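Local structure of peptidoglycan glycosyltransferase (Eggerthella lenta, 4MNR) at residues Pro68-Ser73 and Ala154-Val159; Thr112-Ile117 and Leu451-Leu456; Ala131-Asp136 and Glu323-Gly328; Thr191-Leu196 and Lys368-Arg373; Asp255-Gly260 and Trp292-Ala297. The protein belongs to the penicillin-binding protein family, its larger part having the fold shared with the serine beta-lactamases. All coordinates share one frame; numbering follows the deposited sequence.

Contact 1 of 5, residues Pro68-Ser73 and Ala154-Val159; sequences PQFGNS and ADFAAV
The backbones come nearest at Phe-70 and Ala-157, whose CA atoms lie 7.4 Å apart, where the turn between strands 66-67 and 71-72 faces the first turn of helix 156-165. The gap is bridged by side chains alone, with no hydrogen bond from one segment to the other. Phe-70 does most of the work. Its CG stands anti to the carbonyl carbon (chi1 -61°), which sends the ring across to the helix, where the CA of Ala-157 sits over one face. The methyl of Ala-157 makes the tighter touch: CB is 3.6 Å from CE2 of Phe-70 and 4.0 Å from its CZ, plain apolar packing of a methyl on that part of the ring.

Phe-156 adds a lighter touch from the same helix turn. Its CE2 stops 4.2 Å from CD2 of Phe-70, the two rings meeting at a slant. For Phe-156 the chi1 of 65° sets CG between the backbone N and the carbonyl carbon, and the ring reaches toward the turn, where it also lies nearly parallel to the ring of Tyr-65. The turn itself is pinned by Ser-67, whose OG is hydrogen-bonded to the backbone N of both Gln-69 and Phe-70. Gly-71 follows with a positive phi (82°) and leads the chain into the second strand. Here the turn of a small beta-hairpin, in the region related to the penicillin-binding protein A dimerisation domain, packs on the first turn of helix 156-165 at the surface of the protein.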
# COMPACT_ATOMS: atom_id res chain seq x y z
N PRO A 68 17.93 24.99 5.78
CA PRO A 68 18.45 26.02 4.89
C PRO A 68 19.64 25.49 4.08
O PRO A 68 20.05 26.12 3.10
CB PRO A 68 18.91 27.12 5.85
CG PRO A 68 19.25 26.39 7.10
CD PRO A 68 18.25 25.27 7.19
N GLN A 69 20.17 24.35 4.49
CA GLN A 69 21.29 23.72 3.79
C GLN A 69 20.80 22.65 2.82
O GLN A 69 21.26 22.59 1.68
CB GLN A 69 22.25 23.09 4.79
CG GLN A 69 22.35 23.81 6.12
CD GLN A 69 23.27 23.10 7.11
OE1 GLN A 69 24.08 22.26 6.72
NE2 GLN A 69 23.13 23.43 8.39
N PHE A 70 19.88 21.81 3.28
CA PHE A 70 19.48 20.62 2.53
C PHE A 70 18.11 20.73 1.87
O PHE A 70 17.68 19.82 1.17
CB PHE A 70 19.51 19.38 3.43
CG PHE A 70 20.87 19.07 3.99
CD1 PHE A 70 21.76 18.29 3.28
CD2 PHE A 70 21.26 19.57 5.22
CE1 PHE A 70 23.02 18.01 3.79
CE2 PHE A 70 22.51 19.29 5.74
CZ PHE A 70 23.39 18.51 5.02
N GLY A 71 17.41 21.84 2.11
CA GLY A 71 16.09 22.02 1.51
C GLY A 71 15.03 21.29 2.31
O GLY A 71 15.15 21.18 3.53
N ASN A 72 13.98 20.81 1.63
CA ASN A 72 12.85 20.16 2.31
C ASN A 72 12.46 18.82 1.70
O ASN A 72 12.78 18.52 0.55
CB ASN A 72 11.60 21.05 2.31
CG ASN A 72 11.90 22.51 2.55
OD1 ASN A 72 11.53 23.36 1.75
ND2 ASN A 72 12.54 22.81 3.67
N SER A 73 11.74 18.02 2.48
CA SER A 73 11.11 16.81 1.98
C SER A 73 9.85 16.52 2.80
O SER A 73 9.59 17.22 3.80
CB SER A 73 12.06 15.62 2.09
OG SER A 73 12.32 15.33 3.45
N ALA A 154 15.42 13.93 13.48
CA ALA A 154 16.34 14.97 13.90
C ALA A 154 17.69 14.86 13.19
O ALA A 154 18.37 15.86 12.98
CB ALA A 154 16.54 14.95 15.42
N ASP A 155 18.05 13.63 12.82
CA ASP A 155 19.37 13.37 12.25
C ASP A 155 19.40 13.34 10.73
O ASP A 155 20.27 12.71 10.15
CB ASP A 155 19.90 12.04 12.78
CG ASP A 155 20.04 12.03 14.28
OD1 ASP A 155 20.48 13.05 14.84
OD2 ASP A 155 19.70 11.00 14.90
N PHE A 156 18.46 14.03 10.09
CA PHE A 156 18.35 14.01 8.63
C PHE A 156 19.64 14.42 7.91
O PHE A 156 19.99 13.85 6.88
CB PHE A 156 17.19 14.89 8.15
CG PHE A 156 17.37 16.35 8.46
CD1 PHE A 156 16.96 16.88 9.68
CD2 PHE A 156 17.95 17.20 7.53
CE1 PHE A 156 17.13 18.22 9.97
CE2 PHE A 156 18.13 18.55 7.82
CZ PHE A 156 17.72 19.06 9.04
N ALA A 157 20.37 15.39 8.47
CA ALA A 157 21.59 15.89 7.84
C ALA A 157 22.66 14.80 7.78
O ALA A 157 23.28 14.58 6.73
CB ALA A 157 22.10 17.12 8.58
N ALA A 158 22.88 14.14 8.90
CA ALA A 158 23.82 13.02 8.95
C ALA A 158 23.41 11.87 8.02
O ALA A 158 24.26 11.23 7.41
CB ALA A 158 23.99 12.53 10.37
N VAL A 159 22.10 11.62 7.91
CA VAL A 159 21.58 10.57 7.05
C VAL A 159 21.76 10.92 5.57
O VAL A 159 22.07 10.06 4.75
CB VAL A 159 20.09 10.27 7.34
CG1 VAL A 159 19.55 9.22 6.39
CG2 VAL A 159 19.92 9.80 8.78

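Contact 2 of 5, residues Thr112-Ile117 and Leu451-Leu456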
# COMPACT_ATOMS: atom_id res chain seq x y z
N THR A 112 -3.31 12.93 9.89
CA THR A 112 -4.28 11.88 10.19
C THR A 112 -3.69 10.72 11.00
O THR A 112 -4.43 9.88 11.52
CB THR A 112 -4.86 11.29 8.90
OG1 THR A 112 -3.78 10.96 8.01
CG2 THR A 112 -5.79 12.29 8.20
N LEU A 113 -2.36 10.68 11.10
CA LEU A 113 -1.68 9.54 11.72
C LEU A 113 -2.05 9.37 13.18
O LEU A 113 -2.20 10.36 13.91
CB LEU A 113 -0.16 9.73 11.64
CG LEU A 113 0.46 9.93 10.27
CD1 LEU A 113 1.97 10.08 10.44
CD2 LEU A 113 0.12 8.77 9.32
N ASN A 114 -2.19 8.12 13.62
CA ASN A 114 -2.29 7.82 15.04
C ASN A 114 -0.93 7.32 15.52
O ASN A 114 -0.35 6.43 14.90
CB ASN A 114 -3.37 6.77 15.31
CG ASN A 114 -3.38 6.31 16.77
OD1 ASN A 114 -2.68 5.37 17.14
ND2 ASN A 114 -4.14 7.02 17.61
N SER A 115 -0.40 7.90 16.59
CA SER A 115 0.97 7.55 16.98
C SER A 115 1.15 6.08 17.37
O SER A 115 2.21 5.51 17.11
CB SER A 115 1.48 8.48 18.09
OG SER A 115 0.77 8.26 19.30
N LYS A 116 0.12 5.46 17.94
CA LYS A 116 0.24 4.07 18.37
C LYS A 116 0.17 3.10 17.20
O LYS A 116 0.91 2.10 17.15
CB LYS A 116 -0.83 3.71 19.42
CG LYS A 116 -0.67 4.48 20.73
CD LYS A 116 -1.87 4.22 21.65
CE LYS A 116 -2.05 2.74 21.95
NZ LYS A 116 -3.23 2.48 22.84
N ILE A 117 -0.71 3.39 16.24
CA ILE A 117 -0.80 2.57 15.04
C ILE A 117 0.47 2.76 14.21
O ILE A 117 1.03 1.81 13.67
CB ILE A 117 -2.07 2.90 14.22
CG1 ILE A 117 -3.31 2.69 15.08
CG2 ILE A 117 -2.16 2.00 12.99
CD1 ILE A 117 -4.61 3.05 14.38
N LEU A 451 -7.11 -2.24 15.98
CA LEU A 451 -8.39 -2.58 16.60
C LEU A 451 -8.42 -2.22 18.08
O LEU A 451 -9.45 -1.81 18.61
CB LEU A 451 -8.71 -4.07 16.40
CG LEU A 451 -8.91 -4.41 14.93
CD1 LEU A 451 -8.80 -5.91 14.72
CD2 LEU A 451 -10.27 -3.92 14.45
N GLU A 452 -7.28 -2.38 18.75
CA GLU A 452 -7.20 -1.97 20.16
C GLU A 452 -7.38 -0.45 20.33
O GLU A 452 -8.11 0.00 21.22
CB GLU A 452 -5.85 -2.40 20.75
CG GLU A 452 -5.72 -3.90 20.95
CD GLU A 452 -4.29 -4.33 21.26
OE1 GLU A 452 -3.37 -3.47 21.19
OE2 GLU A 452 -4.09 -5.52 21.58
N VAL A 453 -6.70 0.31 19.47
CA VAL A 453 -6.76 1.77 19.51
C VAL A 453 -8.18 2.25 19.27
O VAL A 453 -8.67 3.17 19.95
CB VAL A 453 -5.80 2.38 18.47
CG1 VAL A 453 -6.12 3.85 18.22
CG2 VAL A 453 -4.36 2.18 18.92
N GLN A 454 -8.85 1.59 18.34
CA GLN A 454 -10.23 1.92 17.98
C GLN A 454 -11.26 1.41 19.00
O GLN A 454 -12.44 1.73 18.91
CB GLN A 454 -10.56 1.41 16.57
CG GLN A 454 -9.76 2.08 15.45
CD GLN A 454 -10.04 1.48 14.08
OE1 GLN A 454 -10.62 0.41 13.97
NE2 GLN A 454 -9.62 2.18 13.02
N GLY A 455 -10.81 0.62 19.97
CA GLY A 455 -11.68 0.15 21.03
C GLY A 455 -12.38 -1.18 20.82
O GLY A 455 -13.11 -1.64 21.70
N LEU A 456 -12.16 -1.81 19.66
CA LEU A 456 -12.86 -3.06 19.33
C LEU A 456 -12.25 -4.26 20.03
O LEU A 456 -12.90 -5.29 20.18
CB LEU A 456 -12.87 -3.28 17.82
CG LEU A 456 -13.68 -2.22 17.07
CD1 LEU A 456 -13.35 -2.24 15.58
CD2 LEU A 456 -15.16 -2.45 17.30
O HOH W 1 -2.77 -0.58 21.48
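Val-453 spreads its two methyls over the start of helix 115-125: CG1 faces the amide of Asn-114, and CG2 settles between Lys-116 and Ile-117. Two helix ends meet here, the capped N-terminus of helix 115-125 and the last turn of helix 438-453, which finishes in a Schellman motif at Gly-455. A chi1 of 164° parts the methyls, with CG1 anti to the backbone N and lying on the Asn-114 amide, and CG2 anti to the carbonyl carbon and lying mainly on Lys-116 and Ile-117.

Asn-114 and Val-453 come at each other from opposite sides, and ND2 of Asn-114 is 3.8 Å from CG1. Alongside, the aliphatic part of Lys-116 slants across CG2; its CE is 3.9 Å from that methyl, and a bend at chi3 (58°) turns the chain's end over it. CG1 of Ile-117 reaches the same CG2 at 4.0 Å, and Ile-117 also packs on Ala-144 of strand 142-148. Gln-454 ties the other helix end to the neighbouring loop through NE2 and the carbonyl of Arg-424. Across the outer rim, a water accepts a weak bond from Lys-116 NZ at 3.4 Å and donates to Glu-452 OE1 at 3.0 Å, a loose bridge between opposite charges that do not touch directly.

The amide of Asn-114 cannot swing freely, because its oxygen is the cap. OD1 takes the N-H of Lys-116 in a bent, weak bond and that of Ile-117 at 2.9 Å, the latter nearly straight (160°) and in the carbonyl plane, on a lone pair.

Contact 3 of 5, residues Ala131-Asp136 and Glu323-Gly328; sequences ACVVMD and EMAMVG
Strand 131-135 and helix 323-328 run in roughly the same direction, 35° apart, with 8.6 Å between their axes, and they come nearest where the CA atoms of Val-133 and Ala-325 are 6.6 Å apart. The small side chain of Ala-325 lets the helix ride this low. Its CB points at the strand and sits between two residues of the same strand face: 3.9 Å from CG1 of Val-133 and 3.8 Å from SE of Met-135, which like Met-326 is a selenomethionine.

Val-133 meets the methyl through one branch, CG1, which stands anti to the backbone N at a chi1 of 172°. Met-135 works differently. Its CG is anti to the carbonyl carbon and its chi2 is extended (-166°), which together carry SE up to the helix; the bend at chi3 only turns the CE methyl aside. That same SE lies 4.2 Å from CG of Met-326, grazing the root of a side chain whose far end leaves the strand. Met-135 was deposited in two conformers, and its selenium contacts hold for one of them, which makes them less certain. Packing here is wholly apolar, without a hydrogen bond between strand and helix.

The strand is paired on both edges, through Val-133 with Ala-428 and through Val-134 with Ala-144, which places it inside the sheet. Val-134 points away from this helix, and its CG1 packs against Ile-117 of helix 115-125. Thus the two helices cover opposite faces of the central five-stranded antiparallel sheet, the helix-sheet-helix layering of the beta-lactamase-like fold.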
# COMPACT_ATOMS: atom_id res chain seq x y z
N ALA A 131 7.55 -1.64 3.70
CA ALA A 131 6.65 -0.53 4.00
C ALA A 131 5.31 -1.02 4.47
O ALA A 131 4.91 -2.15 4.16
CB ALA A 131 6.47 0.34 2.76
N CYS A 132 4.61 -0.15 5.18
CA CYS A 132 3.29 -0.48 5.70
C CYS A 132 2.39 0.74 5.66
O CYS A 132 2.81 1.83 6.07
CB CYS A 132 3.42 -1.01 7.12
SG CYS A 132 1.84 -1.42 7.90
N VAL A 133 1.16 0.58 5.16
CA VAL A 133 0.18 1.66 5.16
C VAL A 133 -1.10 1.15 5.82
O VAL A 133 -1.54 0.04 5.54
CB VAL A 133 -0.15 2.12 3.71
CG1 VAL A 133 -1.32 3.11 3.71
CG2 VAL A 133 1.09 2.73 3.04
N VAL A 134 -1.66 1.94 6.74
CA VAL A 134 -2.92 1.60 7.39
C VAL A 134 -3.87 2.74 7.07
O VAL A 134 -3.52 3.90 7.24
CB VAL A 134 -2.76 1.50 8.92
CG1 VAL A 134 -4.08 1.16 9.56
CG2 VAL A 134 -1.72 0.45 9.30
N MSE A 135 -5.07 2.39 6.63
CA MSE A 135 -6.06 3.38 6.21
C MSE A 135 -7.40 3.13 6.86
O MSE A 135 -7.72 2.01 7.26
CB MSE A 135 -6.25 3.32 4.69
CG MSE A 135 -4.98 3.49 3.89
SE MSE A 135 -5.33 3.85 2.01
CE MSE A 135 -5.78 5.71 2.22
N ASP A 136 -8.18 4.20 6.97
CA ASP A 136 -9.60 4.07 7.31
C ASP A 136 -10.35 4.00 5.98
O ASP A 136 -10.37 4.96 5.23
CB ASP A 136 -10.09 5.28 8.10
CG ASP A 136 -11.58 5.20 8.46
OD1 ASP A 136 -12.31 4.35 7.89
OD2 ASP A 136 -12.03 5.99 9.32
N GLU A 323 -1.13 2.26 -3.16
CA GLU A 323 -2.09 1.75 -4.14
C GLU A 323 -2.68 0.42 -3.67
O GLU A 323 -3.88 0.20 -3.79
CB GLU A 323 -1.45 1.58 -5.52
CG GLU A 323 -2.28 0.75 -6.50
CD GLU A 323 -3.62 1.41 -6.88
OE1 GLU A 323 -3.69 2.65 -6.97
OE2 GLU A 323 -4.60 0.67 -7.10
N MSE A 324 -1.85 -0.47 -3.14
CA MSE A 324 -2.39 -1.74 -2.67
C MSE A 324 -3.31 -1.58 -1.46
O MSE A 324 -4.27 -2.32 -1.31
CB MSE A 324 -1.27 -2.77 -2.40
CG MSE A 324 -0.47 -3.11 -3.64
SE MSE A 324 -1.56 -3.53 -5.21
CE MSE A 324 -2.57 -5.04 -4.48
N ALA A 325 -3.05 -0.59 -0.62
CA ALA A 325 -3.96 -0.29 0.46
C ALA A 325 -5.28 0.22 -0.11
O ALA A 325 -6.34 -0.14 0.37
CB ALA A 325 -3.34 0.72 1.43
N MSE A 326 -5.20 1.05 -1.15
CA MSE A 326 -6.40 1.53 -1.83
C MSE A 326 -7.22 0.38 -2.44
O MSE A 326 -8.45 0.41 -2.43
CB MSE A 326 -6.06 2.58 -2.88
CG MSE A 326 -5.49 3.85 -2.23
SE MSE A 326 -4.71 5.04 -3.56
CE MSE A 326 -6.23 5.17 -4.69
N VAL A 327 -6.53 -0.62 -2.97
CA VAL A 327 -7.23 -1.81 -3.47
C VAL A 327 -8.01 -2.45 -2.33
O VAL A 327 -9.17 -2.82 -2.47
CB VAL A 327 -6.25 -2.82 -4.11
CG1 VAL A 327 -6.94 -4.16 -4.31
CG2 VAL A 327 -5.73 -2.29 -5.42
N GLY A 328 -7.37 -2.58 -1.17
CA GLY A 328 -8.03 -3.08 0.01
C GLY A 328 -9.22 -2.23 0.44
O GLY A 328 -10.27 -2.76 0.83

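Contact 4 of 5, residues Thr191-Leu196 and Lys368-Arg373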
# COMPACT_ATOMS: atom_id res chain seq x y z
N THR A 191 -7.89 -9.06 -10.00
CA THR A 191 -8.31 -10.04 -10.99
C THR A 191 -9.65 -10.70 -10.63
O THR A 191 -10.55 -10.77 -11.46
CB THR A 191 -7.24 -11.11 -11.18
OG1 THR A 191 -6.00 -10.44 -11.43
CG2 THR A 191 -7.57 -12.01 -12.37
N LEU A 192 -9.77 -11.15 -9.38
CA LEU A 192 -11.01 -11.76 -8.89
C LEU A 192 -12.18 -10.80 -8.95
O LEU A 192 -13.26 -11.13 -9.44
CB LEU A 192 -10.81 -12.22 -7.45
CG LEU A 192 -12.05 -12.84 -6.80
CD1 LEU A 192 -12.47 -14.10 -7.56
CD2 LEU A 192 -11.77 -13.13 -5.33
N ALA A 193 -11.98 -9.58 -8.44
CA ALA A 193 -13.05 -8.60 -8.45
C ALA A 193 -13.52 -8.29 -9.87
O ALA A 193 -14.70 -8.13 -10.13
CB ALA A 193 -12.61 -7.31 -7.74
N THR A 194 -12.57 -8.22 -10.80
CA THR A 194 -12.90 -7.94 -12.19
C THR A 194 -13.69 -9.09 -12.80
O THR A 194 -14.66 -8.87 -13.52
CB THR A 194 -11.62 -7.66 -13.00
OG1 THR A 194 -10.97 -6.49 -12.45
CG2 THR A 194 -11.98 -7.37 -14.44
N ALA A 195 -13.27 -10.32 -12.49
CA ALA A 195 -13.93 -11.49 -13.05
C ALA A 195 -15.37 -11.60 -12.56
O ALA A 195 -16.27 -11.95 -13.32
CB ALA A 195 -13.16 -12.76 -12.71
N LEU A 196 -15.60 -11.28 -11.28
CA LEU A 196 -16.96 -11.32 -10.75
C LEU A 196 -17.82 -10.19 -11.31
O LEU A 196 -18.98 -10.39 -11.66
CB LEU A 196 -16.94 -11.29 -9.22
CG LEU A 196 -16.18 -12.43 -8.53
CD1 LEU A 196 -16.31 -12.30 -7.01
CD2 LEU A 196 -16.68 -13.79 -9.00
N LYS A 368 -21.05 -2.53 -5.07
CA LYS A 368 -21.16 -2.97 -3.69
C LYS A 368 -21.34 -4.49 -3.60
O LYS A 368 -20.72 -5.15 -2.76
CB LYS A 368 -22.31 -2.25 -2.97
CG LYS A 368 -22.48 -2.71 -1.54
CD LYS A 368 -23.57 -1.90 -0.81
CE LYS A 368 -23.62 -2.26 0.67
NZ LYS A 368 -23.78 -3.72 0.90
N THR A 369 -22.17 -5.04 -4.49
CA THR A 369 -22.36 -6.49 -4.51
C THR A 369 -21.05 -7.23 -4.79
O THR A 369 -20.72 -8.22 -4.13
CB THR A 369 -23.42 -6.90 -5.55
OG1 THR A 369 -24.68 -6.32 -5.18
CG2 THR A 369 -23.58 -8.42 -5.61
N THR A 370 -20.30 -6.74 -5.77
CA THR A 370 -19.03 -7.38 -6.10
C THR A 370 -18.04 -7.30 -4.94
O THR A 370 -17.40 -8.30 -4.59
CB THR A 370 -18.40 -6.74 -7.34
OG1 THR A 370 -19.24 -6.99 -8.47
CG2 THR A 370 -17.02 -7.32 -7.59
N ALA A 371 -17.94 -6.12 -4.33
CA ALA A 371 -17.03 -5.93 -3.20
C ALA A 371 -17.35 -6.93 -2.09
O ALA A 371 -16.45 -7.51 -1.50
CB ALA A 371 -17.13 -4.51 -2.66
N GLY A 372 -18.64 -7.10 -1.81
CA GLY A 372 -19.06 -8.01 -0.76
C GLY A 372 -18.72 -9.45 -1.08
O GLY A 372 -18.35 -10.22 -0.19
N ARG A 373 -18.83 -9.83 -2.35
CA ARG A 373 -18.54 -11.21 -2.73
C ARG A 373 -17.06 -11.46 -2.61
O ARG A 373 -16.63 -12.54 -2.19
CB ARG A 373 -18.98 -11.48 -4.18
CG ARG A 373 -20.49 -11.56 -4.36
CD ARG A 373 -20.85 -11.47 -5.82
NE ARG A 373 -20.46 -12.68 -6.55
CZ ARG A 373 -20.51 -12.81 -7.87
NH1 ARG A 373 -20.90 -11.78 -8.62
NH2 ARG A 373 -20.16 -13.95 -8.43
O HOH W 2 -21.08 -11.59 -11.62
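Arg-373 lays CB and its guanidinium end against Leu-196. It begins at CB, which is 4.0 Å from CD1 of Leu-196. The chain runs on extended to CD and bends at chi3 (70°), so that the guanidinium turns back beside the leucine; NE still meets CD1, at 4.2 Å. The flat group then lies with one face toward CB of Leu-196, which sits above the plane and off toward the rim. At the ends the nitrogens part: NH2 approaches CD2 of Leu-196 at 3.5 Å but has its salt bridge with Glu-203, and NH1 donates in plane to a water at 3.0 Å. That water also lies close to the carbonyl of Leu-196, though the separation is too short to be trusted.

One turn earlier, the CG2 methyl of Thr-370 rests 3.5 Å from the carbonyl oxygen of Ala-193, while its OG1 bonds to Glu-197. Helix 188-197 starts from the family's SxxK signature (STFK here); the N-to-C directions of segments 191-196 and 368-373 are 133° apart.

Aliphatic carbons packed on a guanidinium and a carbonyl, with no direct hydrogen bond, thus carry the crossing, while the charge of Arg-373 is engaged by Glu-203, which probably holds the guanidinium flat over the leucine.

Contact 5 of 5, residues Asp255-Gly260 and Trp292-Ala297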
# COMPACT_ATOMS: atom_id res chain seq x y z
N ASP A 255 -8.31 -6.75 -22.69
CA ASP A 255 -9.15 -5.55 -22.55
C ASP A 255 -9.77 -5.49 -21.16
O ASP A 255 -9.69 -4.46 -20.48
CB ASP A 255 -10.25 -5.51 -23.61
CG ASP A 255 -9.71 -5.31 -25.02
OD1 ASP A 255 -8.77 -4.51 -25.20
OD2 ASP A 255 -10.23 -5.97 -25.95
N LYS A 256 -10.38 -6.59 -20.73
CA LYS A 256 -11.06 -6.62 -19.43
C LYS A 256 -10.07 -6.55 -18.27
O LYS A 256 -10.36 -5.91 -17.26
CB LYS A 256 -11.90 -7.89 -19.27
CG LYS A 256 -13.25 -7.88 -19.97
CD LYS A 256 -14.07 -9.10 -19.55
CE LYS A 256 -15.44 -9.12 -20.21
NZ LYS A 256 -15.34 -9.40 -21.66
N LEU A 257 -8.92 -7.22 -18.39
CA LEU A 257 -8.00 -7.21 -17.26
C LEU A 257 -7.42 -5.80 -17.07
O LEU A 257 -7.33 -5.31 -15.95
CB LEU A 257 -6.88 -8.25 -17.41
CG LEU A 257 -5.89 -8.23 -16.24
CD1 LEU A 257 -6.56 -8.59 -14.90
CD2 LEU A 257 -4.70 -9.14 -16.51
N VAL A 258 -7.06 -5.15 -18.17
CA VAL A 258 -6.49 -3.82 -18.08
C VAL A 258 -7.55 -2.82 -17.57
O VAL A 258 -7.26 -1.99 -16.70
CB VAL A 258 -5.87 -3.36 -19.40
CG1 VAL A 258 -5.40 -1.92 -19.28
CG2 VAL A 258 -4.70 -4.29 -19.75
N ALA A 259 -8.77 -2.92 -18.09
CA ALA A 259 -9.85 -2.05 -17.64
C ALA A 259 -10.14 -2.26 -16.16
O ALA A 259 -10.41 -1.31 -15.42
CB ALA A 259 -11.11 -2.29 -18.45
N GLY A 260 -10.08 -3.51 -15.71
CA GLY A 260 -10.33 -3.81 -14.32
C GLY A 260 -9.28 -3.19 -13.41
O GLY A 260 -9.60 -2.64 -12.35
N TRP A 292 1.15 -15.29 -22.37
CA TRP A 292 2.00 -15.57 -21.22
C TRP A 292 2.10 -14.34 -20.30
O TRP A 292 1.97 -14.45 -19.08
CB TRP A 292 3.38 -16.01 -21.71
CG TRP A 292 4.35 -16.30 -20.61
CD1 TRP A 292 4.38 -17.40 -19.82
CD2 TRP A 292 5.45 -15.48 -20.21
NE1 TRP A 292 5.43 -17.32 -18.93
CE2 TRP A 292 6.11 -16.15 -19.17
CE3 TRP A 292 5.95 -14.25 -20.64
CZ2 TRP A 292 7.23 -15.62 -18.53
CZ3 TRP A 292 7.06 -13.72 -20.02
CH2 TRP A 292 7.69 -14.41 -18.97
N GLU A 293 2.34 -13.17 -20.89
CA GLU A 293 2.39 -11.94 -20.11
C GLU A 293 1.03 -11.65 -19.46
O GLU A 293 0.95 -11.20 -18.32
CB GLU A 293 2.84 -10.74 -20.96
CG GLU A 293 3.11 -9.49 -20.12
CD GLU A 293 3.53 -8.26 -20.94
OE1 GLU A 293 3.92 -8.43 -22.12
OE2 GLU A 293 3.46 -7.13 -20.40
N LEU A 294 -0.04 -11.93 -20.20
CA LEU A 294 -1.40 -11.70 -19.70
C LEU A 294 -1.71 -12.60 -18.51
O LEU A 294 -2.24 -12.16 -17.48
CB LEU A 294 -2.41 -11.94 -20.83
CG LEU A 294 -3.90 -11.97 -20.43
CD1 LEU A 294 -4.33 -10.68 -19.74
CD2 LEU A 294 -4.75 -12.22 -21.66
N ALA A 295 -1.35 -13.87 -18.65
CA ALA A 295 -1.58 -14.84 -17.59
C ALA A 295 -0.84 -14.45 -16.31
O ALA A 295 -1.42 -14.45 -15.22
CB ALA A 295 -1.15 -16.23 -18.04
N TRP A 296 0.43 -14.10 -16.44
CA TRP A 296 1.20 -13.68 -15.27
C TRP A 296 0.70 -12.36 -14.67
O TRP A 296 0.71 -12.19 -13.45
CB TRP A 296 2.69 -13.59 -15.61
CG TRP A 296 3.40 -14.91 -15.42
CD1 TRP A 296 4.04 -15.64 -16.38
CD2 TRP A 296 3.55 -15.63 -14.20
NE1 TRP A 296 4.59 -16.78 -15.83
CE2 TRP A 296 4.30 -16.80 -14.49
CE3 TRP A 296 3.12 -15.42 -12.89
CZ2 TRP A 296 4.63 -17.73 -13.51
CZ3 TRP A 296 3.45 -16.35 -11.92
CH2 TRP A 296 4.19 -17.49 -12.24
N ALA A 297 0.28 -11.43 -15.51
CA ALA A 297 -0.26 -10.17 -14.99
C ALA A 297 -1.48 -10.43 -14.12
O ALA A 297 -1.68 -9.79 -13.08
CB ALA A 297 -0.60 -9.21 -16.12
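Leu-257 and Leu-294 reach past one another from facing helices, methyl beside methyl: CD2 of Leu-257 is 3.6 Å from CD1 of Leu-294. Both leucines adopt the same shape but touch through different branches. In Leu-257, CG is anti to the backbone N (chi1 179°), and a chi2 of 63° leaves CD2 as the outstretched branch, anti to CA, which it presents to the other helix. Leu-294 repeats this with a chi1 of 170°, and although its CB leaves the backbone obliquely to the partner, the fork swings CD1, the branch folded back nearer CA, across to the contact. CD2 of Leu-257 therefore becomes the shared point, also meeting CB of Ala-297, one turn further on, at 4.1 Å, and lying 4.0 Å from the carbonyl O of Leu-294.

This is helix-to-helix packing in the all-helical portion of the beta-lactamase-like fold, between the long helix 242-263 and the short helix 291-298. Leu-257 also touches Met-252 of its own helix. Elsewhere on helix 291-298, NE1 of Trp-292 and NE1 of Trp-296 both bond to the carbonyl O of Thr-219.

In the fold
Contact 3 lies near the centre of the chain and is buried; contacts 4 and 5 are buried too, but farther out, in the helical region. Contact 1 is at the surface and contact 2 partly so. Contacts 2 and 3 join through the packing of Ile-117 on Val-134, so one sheet links them. Contacts 4 and 5 touch directly, Thr-194 against Gly-260, helix 188-197 lying beside helix 242-263. Contact 1 stands apart, its centre about 45 Å from that of contact 4. Chemistry follows place: contacts 3 and 5 are purely apolar, contact 1 rests on aromatic rings near the surface, and contacts 2 and 4 add charged groups and water at their rims.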